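Nrps/pks (PDB 4OPE) probably catalyses the decarboxylative condensation that lengthens the growing polyketide chain, as a ketosynthase domain of the oxazolomycin assembly line. Local coordinates at residues A[19-22]-A[26-29]; A[43-48]-A[239-244]; A[172-175]-A[180-183]; A[285-290]-A[420-425]; A[537-542]-A[553-558]. All coordinates share one frame; numbering follows the deposited sequence.

Contact 1: residues A[19-22]-A[26-29]; sequences PKAD and QFWR
A21 CB presses on the backbone of F27 where a loop turns back onto the helix that follows it. This is the first strand-loop-helix connection of the ketosynthase, a thiolase-type fold, and leads from strand 9-17 into helix 24-33. The tight part sets a methyl on the helix backbone. A21 CB lies 3.6 Å from F27 N and 3.9 Å from apolar F27 CB. F27 has CG anti to its own backbone N (chi1 -169°), and its ring packs inward on T362 and L366 of helix 356-370. The looser part lies toward solvent. There the flank of Q26, and not its amide, meets the loop, with Q26 CG 3.4 Å from K20 O. That carbonyl accepts from N30 ND2. D22 points away from the helix, and its OD2 is hydrogen-bonded to S71 OG. The Q26 chain bends at chi2 (52°) and brings its amide oxygen to R29. The guanidinium is held further by a salt bridge from R29 NH1 to E475. R29 takes Q26 OE1 side-on with two nitrogens, both from the same face of the amide and above its plane: NE is 3.2 Å and NH2 2.8 Å from Q26 OE1.

Contact 2: residues A[43-48]-A[239-244]; sequences EDRWDH and PAEGSG
The guanidinium of R45 and the carboxylate of E241 meet edge against edge, their planes only 28° apart. The motif is an end-on bidentate salt bridge. It is buried in the ketosynthase fold and ties the loop 43-48 to the chain entering strand 242-250. The side chains come from opposite directions and span backbones whose nearest CA atoms, those of R45 and E241, are 12.7 Å apart. R45 NH2 gives a nearly straight bond to E241 OE1 (2.6 Å, 168°). R45 NH1 meets E241 OE2 on its syn lone pair. The E241 chain runs extended beyond CG (chi2 -178°), which carries the carboxylate out to the arginine. Both oxygens have further donors: E241 OE1 also accepts from S206 N, and E241 OE2 from L70 N. R45 NH1 also reaches L70 O. The buried charges are therefore matched by each other and by backbone groups, and this network probably keeps both groups from rotating. Beside it, W46 and H48 meet ring edge to ring edge within the loop. W46 NE1 donates to H48 ND1 at 3.0 Å, the bond lying close to the planes of both rings, while H48 NE2 is hydrogen-bonded to A64 O.

Contact 3: residues A[172-175]-A[180-183]; sequences LDTM and LTAL
Two buried threonine hydroxyls meet tip to tip across this contact, T174 OG1 and T181 OG1, 2.9 Å apart. They bridge the strand-turn-helix unit formed by strand 169-173 and helix 178-192. In ketosynthases this tight turn is the nucleophile elbow that carries the active-site cysteine. Each hydroxyl has a second partner in the turn: T174 OG1 bonds to S177 OG, and T181 OG1 to S177 O. The turn is thus tied to both of its arms. Below the hydroxyls the contact is apolar. L172 has CG between its backbone N and carbonyl carbon (chi1 58°), which turns both methyls to the helix. L172 CD1 lies 3.6 Å from T181 CG2, the two side chains crossing at a slant. L172 CD2 comes within 4.1 Å of A182 CB. With an alanine at L172 both branches are gone, and the methyls of T181 and A182 would probably face a gap beneath the helix. The edge of the strand serves the dimer. L172 and D173 pair antiparallel with a strand of the second subunit, and D173 OD2 accepts from A153 N of that subunit. The same carboxylate also shapes the start of the turn as an Asx turn: D173 OD1 accepts from M175 N at 2.8 Å.

Contact 4: residues A[285-290]-A[420-425]; sequences RAQGVL and SAFGAG
Q287 lays the outer part of its side chain over one face of the F422 ring. Q287 CB is 4.2 Å from F422 CZ, just beyond the rim. CG is anti to the carbonyl carbon (chi1 -65°), and the chain then runs extended. CG makes a CH-pi contact, 3.9 Å from the F422 centroid and close to the ring normal. CD lies 3.6 Å above the ring plane, offset toward the rim. At the tip, Q287 OE1 is 3.6 Å from F422 CE2, and Q287 NE2 is 3.7 Å from F422 CD2. The amide and ring planes are 8° apart, so the groups are stacked. L290, one turn on, takes the ring edge: its CD2 is 4.2 Å from F422 CE1. The contact seats helix 284-298 against the end of strand 416-422 in the ketosynthase sheet. H311 meets the same ring with its plane steeply inclined. With an alanine in place of F422, the Q287 amide would probably lose the surface that holds it flat and be able to turn. No hydrogen bond crosses between the two segments. Their cohesion rests on dispersion and on the fit of a flat amide to a flat ring.

Contact 5: residues A[537-542]-A[553-558]; sequences TGRTAP and PVAAPA
R539 NH2 donates to A555 O at 2.9 Å, and this one hydrogen bond joins the two segments. It is nearly straight, with an angle of 163° at the hydrogen. The oxygen lies close to the guanidinium plane, at its edge. On the acceptor side the donor is tilted 20° from the carbonyl plane. The R539 chain reaches the loop by folding: it bends at chi2 and again at chi3, which brings its end nearer to the loop than its CB direction would suggest. Around the bond the packing is light. V554 CG1 stands 4.1 Å from R539 NH2, and A555 CB is 4.2 Å from R539 NH1. The contact lies at the surface, and both R539 and A555 are exposed. Elsewhere the loop packs on L489, which V554 and A556 touch. Next to R539, T540 is the N-cap of helix 541-550. Its OG1 caps a backbone N in the first turn of that helix and is also hydrogen-bonded to E543 OE1. The arrangement therefore joins the entry of a capped helix to the extended chain that leaves its far end. Its place is consistent with the small alpha/beta linker domain that flanks ketosynthases in modular polyketide synthases.

In the fold
From the N terminus, contact 1 closes first, a short loop between strand 9-17 and helix 24-33. Contact 2 opens next and closes a loop of about 190 residues at the start of strand 242-250. Contact 3 is nested inside that loop. The other contacts follow in series, and none cross. Contacts 1 and 2 touch, with P19 packed on A240 and E241. Contacts 3 and 4 also touch: selenomethionine M175 meets A424 and G425, and L180 meets A421. Contacts 2, 3 and 4 reach the same mixed sheet, and contacts 3 and 4 also meet the second subunit. Contact 5 closes last, joining the start of helix 541-550 to the loop after it, far from the others.

Contact 1: residues A[19-22]-A[26-29]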
loop_
_atom_site.group_PDB
_atom_site.type_symbol
_atom_site.label_atom_id
_atom_site.label_comp_id
_atom_site.label_asym_id
_atom_site.label_seq_id
_atom_site.Cartn_x
_atom_site.Cartn_y
_atom_site.Cartn_z
ATOM N N PRO A 19 7.609 20.736 -9.140
ATOM C CA PRO A 19 8.543 21.815 -8.974
ATOM C C PRO A 19 8.287 22.956 -9.946
ATOM O O PRO A 19 8.227 22.724 -11.161
ATOM C CB PRO A 19 9.864 21.149 -9.256
ATOM C CG PRO A 19 9.666 19.794 -8.711
ATOM C CD PRO A 19 8.295 19.444 -9.162
ATOM N N LYS A 20 8.118 24.171 -9.385
ATOM C CA LYS A 20 7.860 25.369 -10.141
ATOM C C LYS A 20 6.523 25.326 -10.872
ATOM O O LYS A 20 6.296 26.058 -11.832
ATOM C CB LYS A 20 9.022 25.609 -11.122
ATOM C CG LYS A 20 10.342 25.790 -10.404
ATOM C CD LYS A 20 11.341 26.451 -11.320
ATOM C CE LYS A 20 12.650 26.713 -10.605
ATOM N NZ LYS A 20 12.481 27.634 -9.442
ATOM N N ALA A 21 5.634 24.453 -10.441
ATOM C CA ALA A 21 4.363 24.283 -11.115
ATOM C C ALA A 21 3.289 24.054 -10.058
ATOM O O ALA A 21 3.110 22.940 -9.545
ATOM C CB ALA A 21 4.430 23.135 -12.106
ATOM N N ASP A 22 2.572 25.112 -9.723
ATOM C CA ASP A 22 1.535 25.010 -8.689
ATOM C C ASP A 22 0.207 24.507 -9.228
ATOM O O ASP A 22 -0.675 24.133 -8.479
ATOM C CB ASP A 22 1.403 26.319 -7.919
ATOM C CG ASP A 22 2.477 26.438 -6.804
ATOM O OD1 ASP A 22 2.881 25.368 -6.191
ATOM O OD2 ASP A 22 2.901 27.594 -6.554
ATOM N N GLN A 26 0.737 25.604 -15.442
ATOM C CA GLN A 26 2.110 26.016 -15.257
ATOM C C GLN A 26 3.019 24.813 -15.546
ATOM O O GLN A 26 4.038 24.951 -16.182
ATOM C CB GLN A 26 2.271 26.611 -13.853
ATOM C CG GLN A 26 3.601 27.292 -13.595
ATOM C CD GLN A 26 3.946 28.325 -14.653
ATOM O OE1 GLN A 26 3.133 29.206 -14.946
ATOM N NE2 GLN A 26 5.137 28.219 -15.245
ATOM N N PHE A 27 2.603 23.611 -15.182
ATOM C CA PHE A 27 3.380 22.443 -15.501
ATOM C C PHE A 27 3.571 22.329 -16.986
ATOM O O PHE A 27 4.676 22.044 -17.473
ATOM C CB PHE A 27 2.643 21.208 -14.972
ATOM C CG PHE A 27 3.440 19.907 -14.981
ATOM C CD1 PHE A 27 4.766 19.874 -14.625
ATOM C CD2 PHE A 27 2.813 18.707 -15.299
ATOM C CE1 PHE A 27 5.459 18.662 -14.595
ATOM C CE2 PHE A 27 3.498 17.500 -15.262
ATOM C CZ PHE A 27 4.816 17.476 -14.919
ATOM N N TRP A 28 2.491 22.571 -17.718
ATOM C CA TRP A 28 2.512 22.406 -19.170
ATOM C C TRP A 28 3.438 23.406 -19.819
ATOM O O TRP A 28 4.239 23.021 -20.619
ATOM C CB TRP A 28 1.133 22.483 -19.793
ATOM C CG TRP A 28 1.229 22.397 -21.291
ATOM C CD1 TRP A 28 0.915 23.375 -22.193
ATOM C CD2 TRP A 28 1.732 21.294 -22.067
ATOM N NE1 TRP A 28 1.164 22.947 -23.466
ATOM C CE2 TRP A 28 1.660 21.674 -23.427
ATOM C CE3 TRP A 28 2.230 20.030 -21.750
ATOM C CZ2 TRP A 28 2.048 20.834 -24.462
ATOM C CZ3 TRP A 28 2.608 19.162 -22.810
ATOM C CH2 TRP A 28 2.523 19.581 -24.135
ATOM N N ARG A 29 3.311 24.669 -19.459
ATOM C CA ARG A 29 4.229 25.730 -19.855
ATOM C C ARG A 29 5.694 25.283 -19.704
ATOM O O ARG A 29 6.522 25.405 -20.660
ATOM C CB ARG A 29 4.022 26.929 -18.932
ATOM C CG ARG A 29 3.719 28.273 -19.571
ATOM C CD ARG A 29 2.293 28.767 -19.287
ATOM N NE ARG A 29 1.967 28.837 -17.855
ATOM C CZ ARG A 29 0.727 28.916 -17.359
ATOM N NH1 ARG A 29 -0.340 28.961 -18.168
ATOM N NH2 ARG A 29 0.546 28.939 -16.042
#

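Contact 2: residues A[43-48]-A[239-244]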
loop_
_atom_site.group_PDB
_atom_site.type_symbol
_atom_site.label_atom_id
_atom_site.label_comp_id
_atom_site.label_asym_id
_atom_site.label_seq_id
_atom_site.Cartn_x
_atom_site.Cartn_y
_atom_site.Cartn_z
ATOM N N GLU A 43 16.696 27.809 1.742
ATOM C CA GLU A 43 16.966 28.235 3.107
ATOM C C GLU A 43 15.823 27.913 4.036
ATOM O O GLU A 43 16.046 27.411 5.113
ATOM C CB GLU A 43 17.193 29.725 3.154
ATOM C CG GLU A 43 18.565 30.125 2.656
ATOM C CD GLU A 43 18.848 31.611 2.851
ATOM O OE1 GLU A 43 18.554 32.161 3.959
ATOM O OE2 GLU A 43 19.366 32.218 1.878
ATOM N N ASP A 44 14.588 28.175 3.627
ATOM C CA ASP A 44 13.459 27.988 4.546
ATOM C C ASP A 44 13.079 26.529 4.871
ATOM O O ASP A 44 12.176 26.301 5.689
ATOM C CB ASP A 44 12.237 28.833 4.153
ATOM C CG ASP A 44 11.676 28.504 2.806
ATOM O OD1 ASP A 44 12.241 27.686 2.054
ATOM O OD2 ASP A 44 10.638 29.105 2.485
ATOM N N ARG A 45 13.782 25.562 4.278
ATOM C CA ARG A 45 13.563 24.159 4.582
ATOM C C ARG A 45 14.548 23.691 5.620
ATOM O O ARG A 45 14.172 23.132 6.632
ATOM C CB ARG A 45 13.752 23.279 3.336
ATOM C CG ARG A 45 12.857 23.597 2.173
ATOM C CD ARG A 45 11.401 23.314 2.470
ATOM N NE ARG A 45 10.695 23.299 1.192
ATOM C CZ ARG A 45 10.238 22.211 0.580
ATOM N NH1 ARG A 45 9.630 22.356 -0.589
ATOM N NH2 ARG A 45 10.364 21.002 1.127
ATOM N N TRP A 46 15.830 23.861 5.326
ATOM C CA TRP A 46 16.872 23.546 6.286
ATOM C C TRP A 46 18.169 24.149 5.793
ATOM O O TRP A 46 18.274 24.558 4.624
ATOM C CB TRP A 46 17.014 22.033 6.541
ATOM C CG TRP A 46 17.496 21.228 5.375
ATOM C CD1 TRP A 46 18.766 21.138 4.914
ATOM C CD2 TRP A 46 16.713 20.366 4.549
ATOM N NE1 TRP A 46 18.826 20.297 3.829
ATOM C CE2 TRP A 46 17.584 19.794 3.593
ATOM C CE3 TRP A 46 15.360 20.019 4.520
ATOM C CZ2 TRP A 46 17.149 18.903 2.617
ATOM C CZ3 TRP A 46 14.939 19.113 3.569
ATOM C CH2 TRP A 46 15.823 18.584 2.621
ATOM N N ASP A 47 19.121 24.236 6.721
ATOM C CA ASP A 47 20.425 24.795 6.483
ATOM C C ASP A 47 21.236 23.638 5.961
ATOM O O ASP A 47 21.638 22.743 6.709
ATOM C CB ASP A 47 20.994 25.345 7.801
ATOM C CG ASP A 47 22.448 25.853 7.686
ATOM O OD1 ASP A 47 22.969 26.038 6.558
ATOM O OD2 ASP A 47 23.067 26.069 8.764
ATOM N N HIS A 48 21.450 23.632 4.658
ATOM C CA HIS A 48 22.175 22.550 4.049
ATOM C C HIS A 48 23.684 22.635 4.328
ATOM O O HIS A 48 24.387 21.632 4.191
ATOM C CB HIS A 48 21.902 22.483 2.554
ATOM C CG HIS A 48 22.134 21.125 1.983
ATOM N ND1 HIS A 48 21.418 20.027 2.388
ATOM C CD2 HIS A 48 23.012 20.676 1.058
ATOM C CE1 HIS A 48 21.836 18.958 1.733
ATOM N NE2 HIS A 48 22.806 19.324 0.917
ATOM N N PRO A 239 16.401 14.273 -6.060
ATOM C CA PRO A 239 15.045 14.163 -5.549
ATOM C C PRO A 239 14.156 15.326 -5.971
ATOM O O PRO A 239 14.605 16.463 -6.140
ATOM C CB PRO A 239 15.233 14.178 -4.017
ATOM C CG PRO A 239 16.655 13.851 -3.791
ATOM C CD PRO A 239 17.344 14.499 -4.964
ATOM N N ALA A 240 12.894 15.037 -6.127
ATOM C CA ALA A 240 11.937 16.079 -6.354
ATOM C C ALA A 240 10.639 15.821 -5.613
ATOM O O ALA A 240 10.320 14.667 -5.290
ATOM C CB ALA A 240 11.664 16.194 -7.824
ATOM N N GLU A 241 9.911 16.908 -5.357
ATOM C CA GLU A 241 8.675 16.853 -4.623
ATOM C C GLU A 241 7.456 16.884 -5.578
ATOM O O GLU A 241 7.528 17.345 -6.709
ATOM C CB GLU A 241 8.617 18.028 -3.696
ATOM C CG GLU A 241 9.616 17.978 -2.561
ATOM C CD GLU A 241 9.489 19.177 -1.619
ATOM O OE1 GLU A 241 9.606 19.022 -0.389
ATOM O OE2 GLU A 241 9.257 20.292 -2.098
ATOM N N GLY A 242 6.350 16.332 -5.139
ATOM C CA GLY A 242 5.163 16.378 -5.956
ATOM C C GLY A 242 3.947 15.722 -5.341
ATOM O O GLY A 242 4.042 14.897 -4.444
ATOM N N SER A 243 2.804 16.089 -5.873
ATOM C CA SER A 243 1.532 15.519 -5.493
ATOM C C SER A 243 0.715 15.415 -6.772
ATOM O O SER A 243 0.686 16.381 -7.575
ATOM C CB SER A 243 0.812 16.479 -4.561
ATOM O OG SER A 243 -0.247 15.843 -3.896
ATOM N N GLY A 244 0.058 14.264 -6.979
ATOM C CA GLY A 244 -0.750 14.120 -8.127
ATOM C C GLY A 244 -1.793 13.069 -7.993
ATOM O O GLY A 244 -1.637 12.121 -7.251
#

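Contact 3: residues A[172-175]-A[180-183]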
loop_
_atom_site.group_PDB
_atom_site.type_symbol
_atom_site.label_atom_id
_atom_site.label_comp_id
_atom_site.label_asym_id
_atom_site.label_seq_id
_atom_site.Cartn_x
_atom_site.Cartn_y
_atom_site.Cartn_z
ATOM N N LEU A 172 -0.027 2.828 -0.209
ATOM C CA LEU A 172 0.893 1.746 -0.575
ATOM C C LEU A 172 2.284 2.261 -0.932
ATOM O O LEU A 172 2.422 3.369 -1.415
ATOM C CB LEU A 172 0.282 0.861 -1.661
ATOM C CG LEU A 172 -0.081 1.646 -2.908
ATOM C CD1 LEU A 172 0.939 1.376 -3.996
ATOM C CD2 LEU A 172 -1.466 1.263 -3.395
ATOM N N ASP A 173 3.301 1.482 -0.590
ATOM C CA ASP A 173 4.682 1.789 -0.903
ATOM C C ASP A 173 5.232 0.676 -1.797
ATOM O O ASP A 173 5.280 -0.472 -1.392
ATOM C CB ASP A 173 5.470 1.889 0.404
ATOM C CG ASP A 173 6.919 2.326 0.213
ATOM O OD1 ASP A 173 7.286 2.685 -0.935
ATOM O OD2 ASP A 173 7.683 2.296 1.233
ATOM N N THR A 174 5.585 1.024 -3.031
ATOM C CA THR A 174 6.535 0.242 -3.841
ATOM C C THR A 174 7.726 1.159 -4.322
ATOM O O THR A 174 8.370 0.896 -5.341
ATOM C CB THR A 174 5.828 -0.476 -5.035
ATOM O OG1 THR A 174 5.333 0.464 -6.018
ATOM C CG2 THR A 174 4.652 -1.329 -4.552
HETATM N N MSE A 175 7.988 2.245 -3.600
HETATM C CA MSE A 175 9.039 3.207 -3.932
HETATM C C MSE A 175 8.710 3.989 -5.188
HETATM O O MSE A 175 7.608 4.507 -5.343
HETATM C CB MSE A 175 10.414 2.523 -3.988
HETATM C CG MSE A 175 10.715 1.531 -2.886
HETATM SE SE MSE A 175 12.656 1.245 -2.582
HETATM C CE MSE A 175 12.570 -0.183 -1.196
ATOM N N LEU A 180 2.112 4.380 -10.083
ATOM C CA LEU A 180 1.566 3.460 -11.083
ATOM C C LEU A 180 1.091 2.186 -10.429
ATOM O O LEU A 180 0.194 1.538 -10.917
ATOM C CB LEU A 180 2.567 3.140 -12.173
ATOM C CG LEU A 180 3.132 4.330 -12.923
ATOM C CD1 LEU A 180 3.873 3.847 -14.157
ATOM C CD2 LEU A 180 2.084 5.350 -13.346
ATOM N N THR A 181 1.693 1.789 -9.328
ATOM C CA THR A 181 1.165 0.625 -8.656
ATOM C C THR A 181 -0.274 0.940 -8.202
ATOM O O THR A 181 -1.181 0.098 -8.315
ATOM C CB THR A 181 2.019 0.234 -7.453
ATOM O OG1 THR A 181 3.267 -0.265 -7.900
ATOM C CG2 THR A 181 1.385 -0.857 -6.745
ATOM N N ALA A 182 -0.468 2.157 -7.693
ATOM C CA ALA A 182 -1.770 2.563 -7.272
ATOM C C ALA A 182 -2.752 2.640 -8.462
ATOM O O ALA A 182 -3.909 2.159 -8.389
ATOM C CB ALA A 182 -1.674 3.892 -6.537
ATOM N N LEU A 183 -2.311 3.230 -9.560
ATOM C CA LEU A 183 -3.143 3.237 -10.733
ATOM C C LEU A 183 -3.600 1.844 -11.043
ATOM O O LEU A 183 -4.739 1.655 -11.442
ATOM C CB LEU A 183 -2.410 3.780 -11.959
ATOM C CG LEU A 183 -3.225 3.845 -13.247
ATOM C CD1 LEU A 183 -4.446 4.703 -13.132
ATOM C CD2 LEU A 183 -2.348 4.455 -14.297
#

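Contact 4: residues A[285-290]-A[420-425]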
loop_
_atom_site.group_PDB
_atom_site.type_symbol
_atom_site.label_atom_id
_atom_site.label_comp_id
_atom_site.label_asym_id
_atom_site.label_seq_id
_atom_site.Cartn_x
_atom_site.Cartn_y
_atom_site.Cartn_z
ATOM N N ARG A 285 15.509 -8.334 -17.490
ATOM C CA ARG A 285 14.668 -9.454 -17.851
ATOM C C ARG A 285 13.235 -9.169 -17.402
ATOM O O ARG A 285 12.286 -9.343 -18.159
ATOM C CB ARG A 285 15.186 -10.745 -17.206
ATOM C CG ARG A 285 14.613 -12.031 -17.789
ATOM C CD ARG A 285 14.451 -13.156 -16.754
ATOM N NE ARG A 285 13.056 -13.264 -16.282
ATOM C CZ ARG A 285 12.596 -12.920 -15.072
ATOM N NH1 ARG A 285 11.295 -13.059 -14.812
ATOM N NH2 ARG A 285 13.408 -12.448 -14.114
ATOM N N ALA A 286 13.091 -8.707 -16.174
ATOM C CA ALA A 286 11.789 -8.512 -15.580
ATOM C C ALA A 286 11.101 -7.295 -16.181
ATOM O O ALA A 286 9.896 -7.313 -16.409
ATOM C CB ALA A 286 11.935 -8.348 -14.076
ATOM N N GLN A 287 11.865 -6.247 -16.464
ATOM C CA GLN A 287 11.337 -5.127 -17.183
ATOM C C GLN A 287 10.783 -5.568 -18.520
ATOM O O GLN A 287 9.684 -5.168 -18.933
ATOM C CB GLN A 287 12.418 -4.080 -17.405
ATOM C CG GLN A 287 12.935 -3.445 -16.104
ATOM C CD GLN A 287 14.009 -2.363 -16.314
ATOM O OE1 GLN A 287 14.236 -1.895 -17.418
ATOM N NE2 GLN A 287 14.636 -1.945 -15.231
ATOM N N GLY A 288 11.532 -6.398 -19.206
ATOM C CA GLY A 288 11.082 -6.944 -20.474
ATOM C C GLY A 288 9.765 -7.714 -20.398
ATOM O O GLY A 288 8.842 -7.491 -21.220
ATOM N N VAL A 289 9.675 -8.614 -19.433
ATOM C CA VAL A 289 8.460 -9.368 -19.224
ATOM C C VAL A 289 7.255 -8.459 -18.962
ATOM O O VAL A 289 6.205 -8.585 -19.605
ATOM C CB VAL A 289 8.611 -10.325 -18.034
ATOM C CG1 VAL A 289 7.292 -11.014 -17.724
ATOM C CG2 VAL A 289 9.702 -11.344 -18.344
ATOM N N LEU A 290 7.425 -7.534 -18.016
ATOM C CA LEU A 290 6.376 -6.589 -17.617
ATOM C C LEU A 290 5.832 -5.833 -18.830
ATOM O O LEU A 290 4.635 -5.852 -19.091
ATOM C CB LEU A 290 6.959 -5.614 -16.623
ATOM C CG LEU A 290 6.041 -4.486 -16.183
ATOM C CD1 LEU A 290 5.037 -4.985 -15.164
ATOM C CD2 LEU A 290 6.832 -3.321 -15.625
ATOM N N SER A 420 6.662 3.907 -17.955
ATOM C CA SER A 420 7.371 2.996 -17.052
ATOM C C SER A 420 7.767 3.663 -15.736
ATOM O O SER A 420 8.124 4.824 -15.687
ATOM C CB SER A 420 8.665 2.510 -17.680
ATOM O OG SER A 420 8.463 1.591 -18.740
ATOM N N ALA A 421 7.728 2.874 -14.677
ATOM C CA ALA A 421 8.269 3.254 -13.421
ATOM C C ALA A 421 8.815 2.011 -12.707
ATOM O O ALA A 421 8.082 1.044 -12.469
ATOM C CB ALA A 421 7.191 3.911 -12.603
ATOM N N PHE A 422 10.100 2.091 -12.350
ATOM C CA PHE A 422 10.842 1.000 -11.708
ATOM C C PHE A 422 11.356 1.414 -10.336
ATOM O O PHE A 422 12.207 2.256 -10.202
ATOM C CB PHE A 422 12.031 0.612 -12.591
ATOM C CG PHE A 422 11.648 0.311 -14.001
ATOM C CD1 PHE A 422 10.612 -0.540 -14.273
ATOM C CD2 PHE A 422 12.298 0.907 -15.043
ATOM C CE1 PHE A 422 10.247 -0.840 -15.557
ATOM C CE2 PHE A 422 11.938 0.632 -16.346
ATOM C CZ PHE A 422 10.919 -0.262 -16.599
ATOM N N GLY A 423 10.803 0.829 -9.306
ATOM C CA GLY A 423 11.218 1.155 -7.970
ATOM C C GLY A 423 12.598 0.580 -7.716
ATOM O O GLY A 423 12.881 -0.560 -8.085
ATOM N N ALA A 424 13.429 1.393 -7.064
ATOM C CA ALA A 424 14.775 1.028 -6.593
ATOM C C ALA A 424 14.814 -0.361 -5.973
ATOM O O ALA A 424 15.681 -1.127 -6.277
ATOM C CB ALA A 424 15.317 2.092 -5.618
ATOM N N GLY A 425 13.839 -0.737 -5.163
ATOM C CA GLY A 425 13.850 -2.081 -4.558
ATOM C C GLY A 425 13.383 -3.211 -5.446
ATOM O O GLY A 425 13.299 -4.330 -4.980
#

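Contact 5: residues A[537-542]-A[553-558]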
loop_
_atom_site.group_PDB
_atom_site.type_symbol
_atom_site.label_atom_id
_atom_site.label_comp_id
_atom_site.label_asym_id
_atom_site.label_seq_id
_atom_site.Cartn_x
_atom_site.Cartn_y
_atom_site.Cartn_z
ATOM N N THR A 537 -36.642 31.727 -10.737
ATOM C CA THR A 537 -37.992 31.939 -11.198
ATOM C C THR A 537 -38.157 31.560 -12.655
ATOM O O THR A 537 -39.274 31.596 -13.175
ATOM C CB THR A 537 -38.439 33.414 -10.980
ATOM O OG1 THR A 537 -37.583 34.359 -11.686
ATOM C CG2 THR A 537 -38.458 33.723 -9.528
ATOM N N GLY A 538 -37.047 31.204 -13.302
ATOM C CA GLY A 538 -37.029 30.759 -14.693
ATOM C C GLY A 538 -35.580 30.537 -15.116
ATOM O O GLY A 538 -34.668 30.720 -14.318
ATOM N N ARG A 539 -35.356 30.166 -16.370
ATOM C CA ARG A 539 -34.013 29.784 -16.847
ATOM C C ARG A 539 -33.206 30.871 -17.589
ATOM O O ARG A 539 -32.103 30.603 -18.043
ATOM C CB ARG A 539 -34.093 28.494 -17.702
ATOM C CG ARG A 539 -34.320 27.159 -16.914
ATOM C CD ARG A 539 -33.304 26.771 -15.784
ATOM N NE ARG A 539 -31.880 26.563 -16.177
ATOM C CZ ARG A 539 -30.911 26.055 -15.382
ATOM N NH1 ARG A 539 -31.175 25.675 -14.126
ATOM N NH2 ARG A 539 -29.657 25.915 -15.838
ATOM N N THR A 540 -33.699 32.094 -17.685
ATOM C CA THR A 540 -32.838 33.162 -18.170
ATOM C C THR A 540 -31.706 33.408 -17.177
ATOM O O THR A 540 -31.825 33.185 -15.986
ATOM C CB THR A 540 -33.542 34.522 -18.341
ATOM O OG1 THR A 540 -33.823 35.071 -17.048
ATOM C CG2 THR A 540 -34.850 34.405 -19.176
ATOM N N ALA A 541 -30.611 33.934 -17.693
ATOM C CA ALA A 541 -29.394 34.108 -16.926
ATOM C C ALA A 541 -29.564 35.058 -15.724
ATOM O O ALA A 541 -29.128 34.745 -14.634
ATOM C CB ALA A 541 -28.273 34.569 -17.866
ATOM N N PRO A 542 -30.197 36.227 -15.921
ATOM C CA PRO A 542 -30.452 37.126 -14.771
ATOM C C PRO A 542 -31.198 36.425 -13.640
ATOM O O PRO A 542 -30.917 36.643 -12.451
ATOM C CB PRO A 542 -31.343 38.219 -15.351
ATOM C CG PRO A 542 -31.231 38.105 -16.829
ATOM C CD PRO A 542 -30.813 36.707 -17.165
ATOM N N PRO A 553 -29.004 26.460 -5.699
ATOM C CA PRO A 553 -28.128 25.832 -6.683
ATOM C C PRO A 553 -28.677 26.066 -8.052
ATOM O O PRO A 553 -29.846 26.111 -8.195
ATOM C CB PRO A 553 -28.231 24.330 -6.370
ATOM C CG PRO A 553 -29.523 24.159 -5.606
ATOM C CD PRO A 553 -29.842 25.491 -4.962
ATOM N N VAL A 554 -27.810 26.148 -9.044
ATOM C CA VAL A 554 -28.201 26.171 -10.421
ATOM C C VAL A 554 -27.554 24.971 -11.141
ATOM O O VAL A 554 -26.375 24.704 -10.990
ATOM C CB VAL A 554 -27.727 27.500 -11.029
ATOM C CG1 VAL A 554 -27.793 27.439 -12.552
ATOM C CG2 VAL A 554 -28.526 28.668 -10.447
ATOM N N ALA A 555 -28.333 24.241 -11.922
ATOM C CA ALA A 555 -27.828 23.073 -12.630
ATOM C C ALA A 555 -27.054 23.505 -13.844
ATOM O O ALA A 555 -27.455 24.466 -14.540
ATOM C CB ALA A 555 -28.980 22.191 -13.075
ATOM N N ALA A 556 -25.958 22.799 -14.107
ATOM C CA ALA A 556 -25.241 22.920 -15.393
ATOM C C ALA A 556 -26.039 22.174 -16.473
ATOM O O ALA A 556 -26.595 21.083 -16.219
ATOM C CB ALA A 556 -23.818 22.358 -15.301
ATOM N N PRO A 557 -26.125 22.773 -17.669
ATOM C CA PRO A 557 -26.839 22.123 -18.773
ATOM C C PRO A 557 -26.241 20.774 -19.191
ATOM O O PRO A 557 -25.035 20.621 -19.270
ATOM C CB PRO A 557 -26.744 23.150 -19.914
ATOM C CG PRO A 557 -26.585 24.465 -19.228
ATOM C CD PRO A 557 -25.823 24.191 -17.957
ATOM N N ALA A 558 -27.111 19.807 -19.426
ATOM C CA ALA A 558 -26.723 18.501 -19.926
ATOM C C ALA A 558 -25.844 18.601 -21.174
ATOM O O ALA A 558 -26.117 19.394 -22.089
ATOM C CB ALA A 558 -27.974 17.681 -20.250
#